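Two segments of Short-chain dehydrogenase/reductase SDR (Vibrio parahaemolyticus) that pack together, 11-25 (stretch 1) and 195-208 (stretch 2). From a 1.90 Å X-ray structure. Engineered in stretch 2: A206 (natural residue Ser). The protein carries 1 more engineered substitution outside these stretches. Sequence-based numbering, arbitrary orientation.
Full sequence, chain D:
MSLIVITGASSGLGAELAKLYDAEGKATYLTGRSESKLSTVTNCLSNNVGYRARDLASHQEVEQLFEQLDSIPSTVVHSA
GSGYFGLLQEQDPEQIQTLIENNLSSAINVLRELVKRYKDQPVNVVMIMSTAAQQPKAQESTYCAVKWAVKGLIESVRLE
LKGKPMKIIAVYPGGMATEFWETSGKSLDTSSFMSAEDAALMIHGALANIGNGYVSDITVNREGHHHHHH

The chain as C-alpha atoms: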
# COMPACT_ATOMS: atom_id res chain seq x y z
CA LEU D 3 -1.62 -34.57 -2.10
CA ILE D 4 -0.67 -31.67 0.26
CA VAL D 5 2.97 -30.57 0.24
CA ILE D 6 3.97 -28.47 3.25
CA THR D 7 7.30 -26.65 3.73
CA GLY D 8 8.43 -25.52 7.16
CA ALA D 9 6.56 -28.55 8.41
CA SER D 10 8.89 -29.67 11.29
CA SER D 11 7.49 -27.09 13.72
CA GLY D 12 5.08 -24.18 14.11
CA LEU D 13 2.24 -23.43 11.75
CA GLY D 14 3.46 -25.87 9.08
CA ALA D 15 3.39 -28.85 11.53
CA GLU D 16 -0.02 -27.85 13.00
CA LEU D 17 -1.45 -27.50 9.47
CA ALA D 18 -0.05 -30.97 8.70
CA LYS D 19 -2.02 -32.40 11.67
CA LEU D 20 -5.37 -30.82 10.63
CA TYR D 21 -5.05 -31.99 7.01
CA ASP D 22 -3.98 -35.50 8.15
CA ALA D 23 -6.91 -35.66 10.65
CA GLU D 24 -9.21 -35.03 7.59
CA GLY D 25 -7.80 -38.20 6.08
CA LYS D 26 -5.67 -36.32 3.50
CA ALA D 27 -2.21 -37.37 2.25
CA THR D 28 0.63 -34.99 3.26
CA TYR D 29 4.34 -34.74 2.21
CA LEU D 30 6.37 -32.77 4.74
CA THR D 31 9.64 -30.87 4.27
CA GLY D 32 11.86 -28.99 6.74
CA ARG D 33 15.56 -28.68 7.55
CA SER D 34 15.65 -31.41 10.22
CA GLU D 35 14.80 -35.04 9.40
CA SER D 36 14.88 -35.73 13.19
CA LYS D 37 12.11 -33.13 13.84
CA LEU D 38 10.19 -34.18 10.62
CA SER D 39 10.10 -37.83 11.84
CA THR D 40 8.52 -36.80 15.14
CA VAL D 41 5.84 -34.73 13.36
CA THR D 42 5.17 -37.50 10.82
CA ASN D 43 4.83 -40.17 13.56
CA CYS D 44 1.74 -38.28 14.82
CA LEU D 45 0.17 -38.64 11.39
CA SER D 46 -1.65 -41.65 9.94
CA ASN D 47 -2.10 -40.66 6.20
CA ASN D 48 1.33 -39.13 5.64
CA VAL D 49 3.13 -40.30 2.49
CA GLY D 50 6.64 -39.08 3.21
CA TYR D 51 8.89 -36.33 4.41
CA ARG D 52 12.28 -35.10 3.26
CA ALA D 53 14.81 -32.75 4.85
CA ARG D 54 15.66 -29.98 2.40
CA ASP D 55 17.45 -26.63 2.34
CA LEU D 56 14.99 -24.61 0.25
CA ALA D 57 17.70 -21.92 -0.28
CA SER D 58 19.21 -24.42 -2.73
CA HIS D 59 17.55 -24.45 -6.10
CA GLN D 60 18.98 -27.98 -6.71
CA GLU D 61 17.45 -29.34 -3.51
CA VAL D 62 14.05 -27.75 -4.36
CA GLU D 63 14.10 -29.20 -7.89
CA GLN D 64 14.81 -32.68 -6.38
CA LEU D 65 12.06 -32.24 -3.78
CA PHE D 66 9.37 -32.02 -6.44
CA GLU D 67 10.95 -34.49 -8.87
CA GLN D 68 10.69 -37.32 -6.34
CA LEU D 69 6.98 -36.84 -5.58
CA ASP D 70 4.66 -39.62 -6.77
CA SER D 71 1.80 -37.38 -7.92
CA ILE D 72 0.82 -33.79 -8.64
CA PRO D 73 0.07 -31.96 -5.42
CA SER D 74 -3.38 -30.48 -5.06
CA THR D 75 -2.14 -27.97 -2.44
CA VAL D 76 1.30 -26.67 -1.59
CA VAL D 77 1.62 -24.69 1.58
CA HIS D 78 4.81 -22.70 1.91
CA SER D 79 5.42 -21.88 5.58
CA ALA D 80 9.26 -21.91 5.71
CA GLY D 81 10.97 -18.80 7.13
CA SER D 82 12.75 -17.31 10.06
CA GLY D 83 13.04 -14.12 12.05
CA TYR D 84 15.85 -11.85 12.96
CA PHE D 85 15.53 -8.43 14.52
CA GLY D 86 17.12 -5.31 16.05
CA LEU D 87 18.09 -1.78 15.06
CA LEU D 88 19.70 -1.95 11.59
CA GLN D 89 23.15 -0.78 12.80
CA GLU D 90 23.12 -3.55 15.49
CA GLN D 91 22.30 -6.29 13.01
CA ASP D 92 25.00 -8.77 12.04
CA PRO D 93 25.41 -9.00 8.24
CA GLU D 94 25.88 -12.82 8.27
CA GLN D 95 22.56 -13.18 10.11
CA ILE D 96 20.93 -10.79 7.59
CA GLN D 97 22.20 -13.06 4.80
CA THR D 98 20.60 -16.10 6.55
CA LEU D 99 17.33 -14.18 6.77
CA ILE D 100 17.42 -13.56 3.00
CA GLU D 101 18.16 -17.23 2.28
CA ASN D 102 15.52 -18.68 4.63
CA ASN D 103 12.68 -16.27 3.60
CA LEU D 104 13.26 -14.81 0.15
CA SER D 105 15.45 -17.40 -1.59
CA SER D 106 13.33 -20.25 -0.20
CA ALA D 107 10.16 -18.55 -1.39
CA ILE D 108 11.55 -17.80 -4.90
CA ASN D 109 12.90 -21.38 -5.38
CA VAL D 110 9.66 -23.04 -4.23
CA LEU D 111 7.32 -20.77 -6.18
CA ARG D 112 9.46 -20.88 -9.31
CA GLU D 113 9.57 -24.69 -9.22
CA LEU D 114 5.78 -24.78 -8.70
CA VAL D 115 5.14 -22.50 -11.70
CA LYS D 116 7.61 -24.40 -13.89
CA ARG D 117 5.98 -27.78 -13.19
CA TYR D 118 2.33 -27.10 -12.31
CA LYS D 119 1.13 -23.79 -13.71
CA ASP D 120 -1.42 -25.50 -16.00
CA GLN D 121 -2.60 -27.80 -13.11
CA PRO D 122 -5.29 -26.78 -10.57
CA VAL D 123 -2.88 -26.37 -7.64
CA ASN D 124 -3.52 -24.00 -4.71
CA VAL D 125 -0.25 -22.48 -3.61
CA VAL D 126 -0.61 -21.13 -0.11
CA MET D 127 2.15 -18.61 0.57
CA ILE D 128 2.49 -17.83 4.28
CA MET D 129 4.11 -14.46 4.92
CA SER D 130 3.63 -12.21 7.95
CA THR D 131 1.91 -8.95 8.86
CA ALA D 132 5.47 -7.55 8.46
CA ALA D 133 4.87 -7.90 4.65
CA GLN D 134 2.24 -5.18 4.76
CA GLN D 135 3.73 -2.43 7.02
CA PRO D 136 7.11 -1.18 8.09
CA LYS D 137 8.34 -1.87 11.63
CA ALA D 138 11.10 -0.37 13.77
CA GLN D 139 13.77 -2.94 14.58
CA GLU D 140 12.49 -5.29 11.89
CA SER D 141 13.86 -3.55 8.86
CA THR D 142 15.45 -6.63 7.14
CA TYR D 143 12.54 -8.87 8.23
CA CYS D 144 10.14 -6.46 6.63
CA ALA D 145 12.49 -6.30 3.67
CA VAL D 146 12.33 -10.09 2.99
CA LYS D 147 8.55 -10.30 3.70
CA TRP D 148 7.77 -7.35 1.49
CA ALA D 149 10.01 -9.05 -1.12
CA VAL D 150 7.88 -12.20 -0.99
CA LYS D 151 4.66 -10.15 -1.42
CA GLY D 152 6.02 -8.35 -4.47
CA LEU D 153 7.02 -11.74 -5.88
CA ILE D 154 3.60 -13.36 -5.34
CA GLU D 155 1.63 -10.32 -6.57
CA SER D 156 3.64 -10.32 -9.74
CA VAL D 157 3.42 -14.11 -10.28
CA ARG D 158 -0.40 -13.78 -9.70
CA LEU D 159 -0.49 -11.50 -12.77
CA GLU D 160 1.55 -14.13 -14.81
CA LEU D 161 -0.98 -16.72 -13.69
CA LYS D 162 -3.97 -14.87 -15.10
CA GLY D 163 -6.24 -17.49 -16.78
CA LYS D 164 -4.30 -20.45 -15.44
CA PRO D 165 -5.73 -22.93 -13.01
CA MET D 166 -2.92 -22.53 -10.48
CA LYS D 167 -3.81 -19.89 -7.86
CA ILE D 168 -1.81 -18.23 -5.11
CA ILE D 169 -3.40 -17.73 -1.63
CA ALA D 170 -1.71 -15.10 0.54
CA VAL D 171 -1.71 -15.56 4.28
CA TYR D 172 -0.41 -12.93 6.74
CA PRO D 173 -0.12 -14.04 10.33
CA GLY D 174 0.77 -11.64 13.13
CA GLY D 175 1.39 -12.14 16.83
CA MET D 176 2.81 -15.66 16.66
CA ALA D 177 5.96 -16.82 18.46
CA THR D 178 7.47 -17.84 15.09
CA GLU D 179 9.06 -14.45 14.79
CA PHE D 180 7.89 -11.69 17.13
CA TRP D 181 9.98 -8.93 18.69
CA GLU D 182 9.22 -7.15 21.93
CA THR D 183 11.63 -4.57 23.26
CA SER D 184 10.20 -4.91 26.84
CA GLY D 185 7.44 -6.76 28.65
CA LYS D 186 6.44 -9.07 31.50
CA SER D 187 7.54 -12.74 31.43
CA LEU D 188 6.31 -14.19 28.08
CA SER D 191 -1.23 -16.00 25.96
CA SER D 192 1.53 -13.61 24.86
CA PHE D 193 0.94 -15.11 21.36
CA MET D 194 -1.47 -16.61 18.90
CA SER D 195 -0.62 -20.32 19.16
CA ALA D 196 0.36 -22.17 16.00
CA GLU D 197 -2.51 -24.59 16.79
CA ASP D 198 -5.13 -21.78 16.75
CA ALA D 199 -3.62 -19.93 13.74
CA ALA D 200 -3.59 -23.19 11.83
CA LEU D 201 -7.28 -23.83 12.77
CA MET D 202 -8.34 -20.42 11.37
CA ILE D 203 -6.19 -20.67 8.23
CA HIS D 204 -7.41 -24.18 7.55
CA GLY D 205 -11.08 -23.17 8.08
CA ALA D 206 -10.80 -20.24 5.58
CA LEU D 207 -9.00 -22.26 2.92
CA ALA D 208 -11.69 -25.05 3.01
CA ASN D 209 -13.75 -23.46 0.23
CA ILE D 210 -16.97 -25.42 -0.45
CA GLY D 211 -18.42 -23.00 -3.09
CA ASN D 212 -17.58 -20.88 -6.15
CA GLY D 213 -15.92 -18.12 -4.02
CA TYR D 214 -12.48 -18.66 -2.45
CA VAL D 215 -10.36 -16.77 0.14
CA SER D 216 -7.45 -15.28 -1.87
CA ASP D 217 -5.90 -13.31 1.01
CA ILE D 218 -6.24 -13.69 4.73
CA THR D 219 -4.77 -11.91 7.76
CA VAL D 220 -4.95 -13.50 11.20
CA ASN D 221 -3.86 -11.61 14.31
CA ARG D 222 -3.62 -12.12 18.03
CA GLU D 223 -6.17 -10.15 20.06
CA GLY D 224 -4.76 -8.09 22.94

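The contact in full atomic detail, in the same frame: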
# COMPACT_ATOMS: atom_id res chain seq x y z
N SER D 11 8.10 -27.74 12.56
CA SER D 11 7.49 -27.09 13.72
C SER D 11 6.49 -26.02 13.31
O SER D 11 6.23 -25.82 12.13
CB SER D 11 8.58 -26.48 14.65
OG SER D 11 9.20 -25.34 14.06
N GLY D 12 5.88 -25.38 14.30
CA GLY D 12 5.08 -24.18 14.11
C GLY D 12 3.85 -24.46 13.26
O GLY D 12 3.32 -25.57 13.25
N LEU D 13 3.45 -23.44 12.53
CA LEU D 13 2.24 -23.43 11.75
C LEU D 13 2.19 -24.56 10.72
O LEU D 13 1.13 -25.20 10.50
CB LEU D 13 2.14 -22.05 11.07
CG LEU D 13 0.92 -21.71 10.22
CD1 LEU D 13 -0.40 -21.91 11.00
CD2 LEU D 13 1.10 -20.24 9.70
N GLY D 14 3.34 -24.79 10.07
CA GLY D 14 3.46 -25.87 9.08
C GLY D 14 3.13 -27.24 9.66
O GLY D 14 2.45 -28.02 9.01
N ALA D 15 3.61 -27.53 10.88
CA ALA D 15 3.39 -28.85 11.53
C ALA D 15 1.94 -28.98 11.99
O ALA D 15 1.31 -30.05 11.82
CB ALA D 15 4.35 -29.07 12.75
N GLU D 16 1.40 -27.88 12.55
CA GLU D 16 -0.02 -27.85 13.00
C GLU D 16 -0.97 -27.94 11.82
O GLU D 16 -2.00 -28.60 11.92
CB GLU D 16 -0.31 -26.61 13.82
CG GLU D 16 0.48 -26.59 15.10
CD GLU D 16 0.36 -27.90 15.89
OE1 GLU D 16 -0.77 -28.40 16.11
OE2 GLU D 16 1.43 -28.45 16.26
N LEU D 17 -0.63 -27.32 10.69
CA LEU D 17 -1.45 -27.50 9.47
C LEU D 17 -1.37 -28.97 9.00
O LEU D 17 -2.37 -29.56 8.57
CB LEU D 17 -1.01 -26.56 8.33
CG LEU D 17 -1.57 -25.14 8.33
CD1 LEU D 17 -0.77 -24.28 7.29
CD2 LEU D 17 -3.10 -25.07 8.06
N ALA D 18 -0.18 -29.57 9.09
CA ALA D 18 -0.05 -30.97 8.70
C ALA D 18 -1.07 -31.83 9.49
O ALA D 18 -1.78 -32.65 8.91
CB ALA D 18 1.40 -31.48 8.88
N LYS D 19 -1.15 -31.60 10.80
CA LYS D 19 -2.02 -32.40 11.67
C LYS D 19 -3.50 -32.25 11.30
O LYS D 19 -4.22 -33.27 11.29
CB LYS D 19 -1.78 -32.03 13.13
CG LYS D 19 -0.41 -32.39 13.57
CD LYS D 19 -0.10 -31.84 14.93
CE LYS D 19 1.29 -32.27 15.37
NZ LYS D 19 1.53 -31.80 16.77
N LEU D 20 -3.95 -31.03 10.98
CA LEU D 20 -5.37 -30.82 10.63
C LEU D 20 -5.72 -31.43 9.28
O LEU D 20 -6.84 -31.96 9.09
CB LEU D 20 -5.75 -29.32 10.63
CG LEU D 20 -5.64 -28.47 11.91
CD1 LEU D 20 -5.96 -27.01 11.52
CD2 LEU D 20 -6.54 -28.90 13.08
N TYR D 21 -4.80 -31.37 8.33
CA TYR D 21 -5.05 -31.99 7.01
C TYR D 21 -5.04 -33.53 7.16
O TYR D 21 -5.90 -34.20 6.61
CB TYR D 21 -3.98 -31.60 5.98
CG TYR D 21 -4.09 -30.24 5.35
CD1 TYR D 21 -5.21 -29.90 4.58
CD2 TYR D 21 -3.08 -29.31 5.49
CE1 TYR D 21 -5.32 -28.66 3.98
CE2 TYR D 21 -3.17 -28.06 4.89
CZ TYR D 21 -4.29 -27.75 4.13
OH TYR D 21 -4.37 -26.51 3.53
N ASP D 22 -4.05 -34.06 7.87
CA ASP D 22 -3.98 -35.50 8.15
C ASP D 22 -5.25 -36.01 8.84
O ASP D 22 -5.87 -36.95 8.36
CB ASP D 22 -2.78 -35.79 9.03
CG ASP D 22 -2.63 -37.27 9.33
OD1 ASP D 22 -2.21 -37.99 8.41
OD2 ASP D 22 -2.91 -37.70 10.48
N ALA D 23 -5.62 -35.41 9.97
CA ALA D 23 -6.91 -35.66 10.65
C ALA D 23 -8.15 -35.66 9.72
O ALA D 23 -9.14 -36.30 10.07
CB ALA D 23 -7.12 -34.66 11.75
N GLU D 24 -8.12 -34.96 8.59
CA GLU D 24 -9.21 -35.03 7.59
C GLU D 24 -9.04 -36.18 6.64
O GLU D 24 -9.66 -36.21 5.58
CB GLU D 24 -9.26 -33.78 6.71
CG GLU D 24 -9.75 -32.53 7.35
CD GLU D 24 -9.73 -31.36 6.36
OE1 GLU D 24 -8.79 -31.23 5.54
OE2 GLU D 24 -10.67 -30.55 6.42
N GLY D 25 -8.13 -37.10 6.97
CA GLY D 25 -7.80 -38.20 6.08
C GLY D 25 -6.92 -37.89 4.88
O GLY D 25 -6.66 -38.79 4.08
N SER D 195 -1.25 -19.00 19.29
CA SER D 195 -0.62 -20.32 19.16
C SER D 195 -0.67 -20.77 17.71
O SER D 195 -1.65 -20.48 17.00
CB SER D 195 -1.36 -21.36 20.02
OG SER D 195 -2.53 -21.81 19.35
N ALA D 196 0.36 -21.53 17.30
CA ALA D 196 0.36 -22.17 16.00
C ALA D 196 -0.87 -23.05 15.76
O ALA D 196 -1.40 -23.10 14.63
CB ALA D 196 1.63 -22.97 15.81
N GLU D 197 -1.30 -23.76 16.82
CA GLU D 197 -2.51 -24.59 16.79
C GLU D 197 -3.71 -23.74 16.37
O GLU D 197 -4.44 -24.12 15.48
CB GLU D 197 -2.76 -25.21 18.18
CG GLU D 197 -3.91 -26.21 18.29
CD GLU D 197 -3.95 -26.91 19.67
OE1 GLU D 197 -4.89 -26.67 20.45
OE2 GLU D 197 -3.04 -27.71 19.99
N ASP D 198 -3.91 -22.59 17.01
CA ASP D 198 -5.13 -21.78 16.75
C ASP D 198 -5.03 -21.06 15.41
O ASP D 198 -6.01 -21.05 14.64
CB ASP D 198 -5.42 -20.80 17.89
CG ASP D 198 -5.75 -21.51 19.21
OD1 ASP D 198 -6.20 -22.68 19.16
OD2 ASP D 198 -5.55 -20.89 20.27
N ALA D 199 -3.86 -20.51 15.10
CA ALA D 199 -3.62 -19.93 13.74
C ALA D 199 -3.93 -20.92 12.65
O ALA D 199 -4.62 -20.62 11.65
CB ALA D 199 -2.16 -19.43 13.59
N ALA D 200 -3.43 -22.15 12.85
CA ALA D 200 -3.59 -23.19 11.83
C ALA D 200 -5.08 -23.53 11.69
O ALA D 200 -5.53 -23.75 10.58
CB ALA D 200 -2.77 -24.44 12.16
N LEU D 201 -5.81 -23.54 12.81
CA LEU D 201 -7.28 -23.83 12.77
C LEU D 201 -8.03 -22.80 11.92
O LEU D 201 -8.79 -23.14 11.06
CB LEU D 201 -7.88 -23.90 14.20
CG LEU D 201 -8.05 -25.31 14.82
CD1 LEU D 201 -8.51 -25.26 16.33
CD2 LEU D 201 -9.02 -26.16 13.99
N MET D 202 -7.74 -21.53 12.16
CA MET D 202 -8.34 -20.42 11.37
C MET D 202 -7.97 -20.41 9.90
O MET D 202 -8.84 -20.14 9.03
CB MET D 202 -8.00 -19.07 12.03
CG MET D 202 -8.76 -18.88 13.35
SD MET D 202 -8.61 -17.31 14.19
CE MET D 202 -7.09 -17.57 15.01
N ILE D 203 -6.69 -20.67 9.61
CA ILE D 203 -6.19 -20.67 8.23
C ILE D 203 -6.83 -21.83 7.49
O ILE D 203 -7.39 -21.66 6.41
CB ILE D 203 -4.64 -20.75 8.14
CG1 ILE D 203 -4.01 -19.44 8.66
CG2 ILE D 203 -4.19 -21.00 6.67
CD1 ILE D 203 -2.53 -19.47 9.08
N HIS D 204 -6.77 -23.00 8.11
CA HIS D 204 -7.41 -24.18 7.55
C HIS D 204 -8.92 -23.99 7.30
O HIS D 204 -9.40 -24.27 6.22
CB HIS D 204 -7.16 -25.39 8.45
CG HIS D 204 -7.70 -26.65 7.88
ND1 HIS D 204 -8.99 -27.08 8.13
CD2 HIS D 204 -7.17 -27.53 7.01
CE1 HIS D 204 -9.22 -28.19 7.46
NE2 HIS D 204 -8.13 -28.49 6.77
N GLY D 205 -9.66 -23.51 8.29
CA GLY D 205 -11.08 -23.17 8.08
C GLY D 205 -11.36 -22.29 6.86
O GLY D 205 -12.20 -22.62 6.05
N ALA D 206 -10.64 -21.18 6.72
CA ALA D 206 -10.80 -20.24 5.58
C ALA D 206 -10.42 -20.84 4.21
O ALA D 206 -11.06 -20.55 3.17
CB ALA D 206 -9.98 -18.99 5.84
N LEU D 207 -9.38 -21.66 4.17
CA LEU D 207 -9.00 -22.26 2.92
C LEU D 207 -9.93 -23.42 2.48
O LEU D 207 -9.85 -23.85 1.33
CB LEU D 207 -7.56 -22.76 3.01
CG LEU D 207 -6.52 -21.63 3.12
CD1 LEU D 207 -5.18 -22.19 3.57
CD2 LEU D 207 -6.37 -20.93 1.82
N ALA D 208 -10.79 -23.92 3.36
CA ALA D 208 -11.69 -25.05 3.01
C ALA D 208 -12.91 -24.58 2.23
O ALA D 208 -14.04 -24.65 2.74
CB ALA D 208 -12.11 -25.79 4.27

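H204 is the most unusual feature of this contact: a single histidine that meets leucines, a tyrosine and a glutamate of stretch 1, the glutamate just beyond the helix. It is also the residue most covered by the opposite stretch. One face of its imidazole lies against L20 CB. Its edge points at the face of the Y21 ring, with H204 CD2 3.7 Å from Y21 CE1 and the two ring planes at 74°. At the tip of the ring, H204 NE2 donates a weak hydrogen bond to E24 OE1 (3.1 Å). It is the one hydrogen bond between the stretches. The other carboxylate oxygen, E24 OE2, lies 3.0 Å from H204 CE1, near the ring plane.

The rest of the contact is mainly apolar. Helix 12-23 and helix 196-207 cross at -57°, and their axes approach to 8.3 Å. Small residues lie where the helices are nearest: the CA atoms of L13 and A196 are 4.8 Å apart. A200 points toward the first helix and sits as a knob among L13, E16, L17 and L20. Its CB is 3.7 Å from E16 CB and 3.7 Å from L13 CD1. A methyl group fills this site while letting the backbones come near: the CA atoms of L17 and A200 are 5.4 Å apart.

L13 packs in the reverse direction. Its CA-to-CB bond points sideways, but the end of the side chain comes nearer and fits among A196, A199, A200 and I203. L13 CD1 lies 4.0 Å from A199 CB, and L13 CD2 lies 3.8 Å from I203 CD1. L13 is buried, as suits a leucine with apolar neighbors.

Near the start of both helices, A196 CB comes within 3.7 Å of G12 C. G12 has a positive phi, which favors glycine. S195 caps the second helix: its OG accepts a 2.8 Å hydrogen bond from D198 N.

Farther along, L20 points toward the second helix. Its CD1 lies 3.4 Å from A200 O and 3.7 Å from H204 CB, and its CD2 is 3.8 Å from L201 CD2. L17 CD2 also approaches H204 CB, at 4.1 Å.

E16 lays its aliphatic part against A196, with E16 CG 3.9 Å from A196 CB. Its carboxylate forms a salt bridge within its own helix, K19 NZ to E16 OE2 at 3.4 Å. E16 OE1 is 4.5 Å from E197 OE2, a proximity of like charges.

The surface buried between the stretches, both sides summed, is 644 Å².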